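Local coordinates for anopheles Plasmodium-responsive Leucine-rich repeat protein 1B (Anopheles gambiae, PDB 4XGO) that probably takes part, through the leucine-rich repeat domain of APL1B seen here, in the mosquito's response to Plasmodium by interacting with the partner protein LRIM1, at residues 47-53 / 71-77; 310-314 / 335-339. Where two conformers were deposited one is given. Residues are numbered along the deposited sequence.

Contact 1. Residues 47-53 / 71-77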
# COMPACT_ATOMS: atom_id res chain seq x y z
N HIS A 47 4.19 -30.67 14.70
CA HIS A 47 5.48 -31.02 14.10
C HIS A 47 5.39 -31.46 12.64
O HIS A 47 6.42 -31.59 11.98
CB HIS A 47 6.17 -32.12 14.92
CG HIS A 47 6.39 -31.77 16.36
ND1 HIS A 47 6.95 -30.58 16.77
CD2 HIS A 47 6.18 -32.50 17.49
CE1 HIS A 47 7.06 -30.58 18.09
NE2 HIS A 47 6.60 -31.73 18.55
N THR A 48 4.18 -31.64 12.13
CA THR A 48 3.96 -32.08 10.75
C THR A 48 4.11 -30.95 9.71
O THR A 48 4.18 -31.24 8.53
CB THR A 48 2.56 -32.69 10.59
OG1 THR A 48 1.58 -31.76 11.09
CG2 THR A 48 2.43 -34.01 11.36
N ILE A 49 4.16 -29.69 10.14
CA ILE A 49 4.13 -28.54 9.19
C ILE A 49 5.34 -28.55 8.24
O ILE A 49 6.51 -28.60 8.69
CB ILE A 49 4.06 -27.20 9.94
CG1 ILE A 49 2.73 -27.08 10.66
CG2 ILE A 49 4.26 -26.03 8.96
CD1 ILE A 49 2.71 -26.01 11.74
N GLN A 50 5.06 -28.51 6.95
CA GLN A 50 6.09 -28.33 5.94
C GLN A 50 6.01 -26.95 5.30
O GLN A 50 7.02 -26.41 4.90
CB GLN A 50 5.95 -29.38 4.87
CG GLN A 50 6.26 -30.78 5.38
CD GLN A 50 6.04 -31.83 4.33
OE1 GLN A 50 6.07 -31.54 3.14
NE2 GLN A 50 5.79 -33.06 4.76
N LYS A 51 4.80 -26.41 5.16
CA LYS A 51 4.61 -25.05 4.61
C LYS A 51 3.83 -24.20 5.58
O LYS A 51 2.69 -24.54 5.95
CB LYS A 51 3.91 -25.08 3.26
CG LYS A 51 4.60 -25.95 2.23
CD LYS A 51 3.98 -25.72 0.86
CE LYS A 51 4.61 -26.64 -0.16
NZ LYS A 51 3.93 -26.50 -1.48
N LEU A 52 4.43 -23.09 6.01
CA LEU A 52 3.83 -22.24 7.03
C LEU A 52 3.62 -20.85 6.48
O LEU A 52 4.58 -20.17 6.12
CB LEU A 52 4.74 -22.17 8.25
CG LEU A 52 4.31 -21.31 9.43
CD1 LEU A 52 2.93 -21.71 9.91
CD2 LEU A 52 5.37 -21.43 10.54
N TYR A 53 2.35 -20.46 6.38
CA TYR A 53 1.99 -19.15 5.84
C TYR A 53 1.51 -18.24 6.95
O TYR A 53 0.51 -18.55 7.62
CB TYR A 53 0.90 -19.29 4.78
CG TYR A 53 1.13 -20.31 3.69
CD1 TYR A 53 2.39 -20.60 3.22
CD2 TYR A 53 0.03 -20.94 3.08
CE1 TYR A 53 2.60 -21.50 2.19
CE2 TYR A 53 0.21 -21.83 2.03
CZ TYR A 53 1.48 -22.12 1.60
OH TYR A 53 1.68 -23.00 0.55
N PRO A 71 10.71 -28.91 12.23
CA PRO A 71 11.95 -29.27 11.52
C PRO A 71 11.76 -29.69 10.05
O PRO A 71 12.74 -29.71 9.29
CB PRO A 71 12.52 -30.41 12.36
CG PRO A 71 11.31 -31.06 12.94
CD PRO A 71 10.35 -29.94 13.23
N LEU A 72 10.53 -29.96 9.64
CA LEU A 72 10.26 -30.35 8.26
C LEU A 72 9.95 -29.14 7.37
O LEU A 72 9.62 -29.33 6.22
CB LEU A 72 9.07 -31.31 8.20
CG LEU A 72 9.21 -32.58 9.05
CD1 LEU A 72 7.97 -33.44 8.84
CD2 LEU A 72 10.49 -33.32 8.70
N LEU A 73 10.06 -27.93 7.93
CA LEU A 73 9.68 -26.70 7.22
C LEU A 73 10.44 -26.58 5.90
O LEU A 73 11.67 -26.58 5.88
CB LEU A 73 9.97 -25.51 8.13
CG LEU A 73 9.49 -24.14 7.69
CD1 LEU A 73 7.99 -24.04 7.75
CD2 LEU A 73 10.17 -23.10 8.56
N THR A 74 9.70 -26.45 4.80
CA THR A 74 10.27 -26.21 3.50
C THR A 74 9.91 -24.83 2.94
O THR A 74 10.67 -24.29 2.16
CB THR A 74 9.84 -27.27 2.47
OG1 THR A 74 8.44 -27.19 2.25
CG2 THR A 74 10.20 -28.68 2.95
N VAL A 75 8.76 -24.28 3.35
CA VAL A 75 8.29 -22.98 2.84
C VAL A 75 7.81 -22.14 4.00
O VAL A 75 7.01 -22.61 4.80
CB VAL A 75 7.12 -23.16 1.85
CG1 VAL A 75 6.62 -21.80 1.34
CG2 VAL A 75 7.54 -24.02 0.67
N LEU A 76 8.35 -20.93 4.14
CA LEU A 76 7.93 -20.00 5.17
C LEU A 76 7.64 -18.66 4.51
O LEU A 76 8.51 -18.09 3.89
CB LEU A 76 9.02 -19.83 6.23
CG LEU A 76 8.74 -18.82 7.34
CD1 LEU A 76 7.59 -19.28 8.21
CD2 LEU A 76 9.98 -18.59 8.18
N MET A 77 6.41 -18.16 4.70
CA MET A 77 6.01 -16.88 4.12
C MET A 77 5.54 -15.96 5.22
O MET A 77 4.56 -16.25 5.94
CB MET A 77 4.94 -17.10 3.06
CG MET A 77 5.39 -18.09 2.01
SD MET A 77 4.35 -18.06 0.56
CE MET A 77 5.13 -16.76 -0.38
O HOH W 1 7.94 -29.59 10.80
O HOH W 2 7.17 -29.32 1.48

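Contact 2. Residues 310-314 / 335-339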
# COMPACT_ATOMS: atom_id res chain seq x y z
N LEU A 310 19.24 11.86 -40.98
CA LEU A 310 17.91 11.31 -40.71
C LEU A 310 17.29 10.73 -41.98
O LEU A 310 16.75 9.62 -41.96
CB LEU A 310 17.02 12.41 -40.14
CG LEU A 310 15.62 12.04 -39.67
CD1 LEU A 310 15.70 11.04 -38.54
CD2 LEU A 310 14.90 13.30 -39.23
N ARG A 311 17.36 11.48 -43.08
CA ARG A 311 16.82 11.01 -44.36
C ARG A 311 17.55 9.76 -44.87
O ARG A 311 16.92 8.86 -45.42
CB ARG A 311 16.88 12.10 -45.42
CG ARG A 311 15.78 13.13 -45.27
CD ARG A 311 15.69 13.99 -46.52
NE ARG A 311 16.82 14.90 -46.66
CZ ARG A 311 16.80 16.20 -46.37
NH1 ARG A 311 15.70 16.78 -45.92
NH2 ARG A 311 17.90 16.92 -46.55
N ALA A 312 18.87 9.72 -44.68
CA ALA A 312 19.65 8.51 -44.99
C ALA A 312 19.21 7.33 -44.14
O ALA A 312 19.26 6.18 -44.58
CB ALA A 312 21.14 8.78 -44.80
N LEU A 313 18.80 7.60 -42.91
CA LEU A 313 18.30 6.57 -41.99
C LEU A 313 16.99 5.96 -42.48
O LEU A 313 16.80 4.74 -42.41
CB LEU A 313 18.11 7.17 -40.59
CG LEU A 313 18.38 6.31 -39.37
CD1 LEU A 313 19.79 5.74 -39.39
CD2 LEU A 313 18.17 7.16 -38.12
N PHE A 314 16.07 6.79 -42.98
CA PHE A 314 14.78 6.28 -43.49
C PHE A 314 14.97 5.47 -44.77
O PHE A 314 14.27 4.49 -44.99
CB PHE A 314 13.78 7.41 -43.79
CG PHE A 314 13.42 8.26 -42.60
CD1 PHE A 314 13.18 7.69 -41.35
CD2 PHE A 314 13.28 9.63 -42.74
CE1 PHE A 314 12.84 8.48 -40.27
CE2 PHE A 314 12.93 10.43 -41.66
CZ PHE A 314 12.71 9.85 -40.43
N LEU A 335 9.83 19.31 -39.50
CA LEU A 335 9.49 17.89 -39.47
C LEU A 335 9.82 17.22 -40.79
O LEU A 335 9.53 17.74 -41.87
CB LEU A 335 8.02 17.69 -39.14
CG LEU A 335 7.56 18.15 -37.76
CD1 LEU A 335 6.05 18.33 -37.72
CD2 LEU A 335 7.98 17.15 -36.70
N GLU A 336 10.43 16.05 -40.67
CA GLU A 336 10.77 15.18 -41.77
C GLU A 336 10.29 13.78 -41.38
O GLU A 336 10.80 13.21 -40.43
CB GLU A 336 12.28 15.22 -41.94
CG GLU A 336 12.82 14.28 -42.99
CD GLU A 336 12.64 14.83 -44.37
OE1 GLU A 336 13.29 15.84 -44.71
OE2 GLU A 336 11.86 14.21 -45.12
N HIS A 337 9.29 13.25 -42.08
CA HIS A 337 8.60 12.03 -41.64
C HIS A 337 8.27 12.04 -40.15
O HIS A 337 8.47 11.05 -39.43
CB HIS A 337 9.40 10.77 -42.02
CG HIS A 337 9.51 10.56 -43.49
ND1 HIS A 337 10.63 10.90 -44.21
CD2 HIS A 337 8.63 10.06 -44.39
CE1 HIS A 337 10.44 10.62 -45.49
NE2 HIS A 337 9.23 10.10 -45.63
N GLY A 338 7.76 13.17 -39.68
CA GLY A 338 7.33 13.30 -38.31
C GLY A 338 8.42 13.57 -37.27
O GLY A 338 8.11 13.64 -36.09
N LEU A 339 9.66 13.74 -37.72
CA LEU A 339 10.80 13.95 -36.80
C LEU A 339 11.54 15.24 -37.13
O LEU A 339 11.79 15.54 -38.29
CB LEU A 339 11.76 12.76 -36.89
CG LEU A 339 11.21 11.46 -36.31
CD1 LEU A 339 11.91 10.26 -36.95
CD2 LEU A 339 11.34 11.42 -34.79

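Contact 1. Residues 47-53 / 71-77
Start with Gln-50, which loses the most surface here. Its carbonyl O accepts two backbone bonds, from Thr-74 N at 2.7 Å and from Val-75 N at 3.2 Å, so one oxygen serves two successive amides where strand 75-77 begins. Gln-50 CG lies 4.0 Å from Leu-72 CB. A water bridges Gln-50 OE1 to Thr-74 OG1. From here the pairing is regular parallel β: Leu-52 N donates to Val-75 O (2.9 Å) and Met-77 N to Leu-52 O (3.1 Å). Leu-52, next in buried area, turns to the same face as Leu-76, into the solenoid interior, where Leu-52 CB meets Leu-73 CD1 at 3.8 Å and Leu-52 CD2 meets Leu-76 CD1 at 3.9 Å. Leu-72 points toward 47-53, its CD1 4.0 Å from His-47 O; a second water accepts from its N and donates to the carbonyls of His-47 and Ile-49. On the sheet face carrying Lys-51 and Val-75, Met-77 SD sits 4.8 Å from the Tyr-53 ring centroid, an oblique Met-aromatic contact. This is one repeat step of the leucine-rich repeat solenoid. Strand 27-29 flanks 51-53 on its far edge, bonding through Leu-28, while Phe-43 and Phe-91 pack on Leu-52 and Leu-76 from the loops.

Contact 2. Residues 310-314 / 335-339
In helix 307-316, Leu-310 directs its side chain toward 335-339. Its CD2 lies 4.0 Å from Leu-339 CB and 4.2 Å from Glu-336 CB, so the leucine bridges the two residues that begin and end the turn; beyond them it reaches Cys-341. Arg-311 starts out sideways, but its long chain swings across and Arg-311 NH1 makes a salt bridge with Glu-336 OE1 at 2.9 Å. Its NH2 also bonds Asn-308 of the same helix and forms a salt bridge with Glu-343, just past strand 339-342. Leu-313, out of reach of 335-339, packs on Leu-300. One helical turn after Leu-310, with its N bonded to Leu-310 O at 3.1 Å, Phe-314 brings its ring to the tip. The edge of the His-337 ring meets the face of Phe-314 in an offset edge-to-face pair, centroids 4.8 Å apart and planes at 73°, while Leu-339 CD1 touches the rim of the phenyl ring, 3.6 Å from Phe-314 CZ. The partner holds its shape by itself: Glu-336 to Leu-339 is a type I' turn, with His-337 and Gly-338 at positive phi, and Glu-336 and Leu-339 exchange backbone bonds, Glu-336 N to Leu-339 O at 2.8 Å and Leu-339 N to Glu-336 O at 3.0 Å. The whole is a β-hairpin packed against a short helix, with disulfides Cys-307 to Cys-341 and Cys-329 to Cys-340 nearby, an arrangement consistent with the cysteine-rich C-terminal cap of a leucine-rich repeat domain.

How the contacts relate
Following the chain from the N terminus, after strand 8-10, helix 12-23 and strands 27-29 and 35-38, contact 1 closes a loop of 17 residues, without helix or strand, by setting strand 75-77 beside strand 51-53. The chain goes on adding parallel strands one after another as far as 297-299, and only then does contact 2 open, closing a 20-residue loop between helix 307-316 and the hairpin of strands 334-336 and 339-342. The two loops neither nest nor cross; they follow in series. Their centres are about 62 Å apart, on opposite sides of the chain's centre: contact 1 joins adjacent repeats near the N-terminal end of the solenoid, and contact 2 packs helix on hairpin at its C-terminal end.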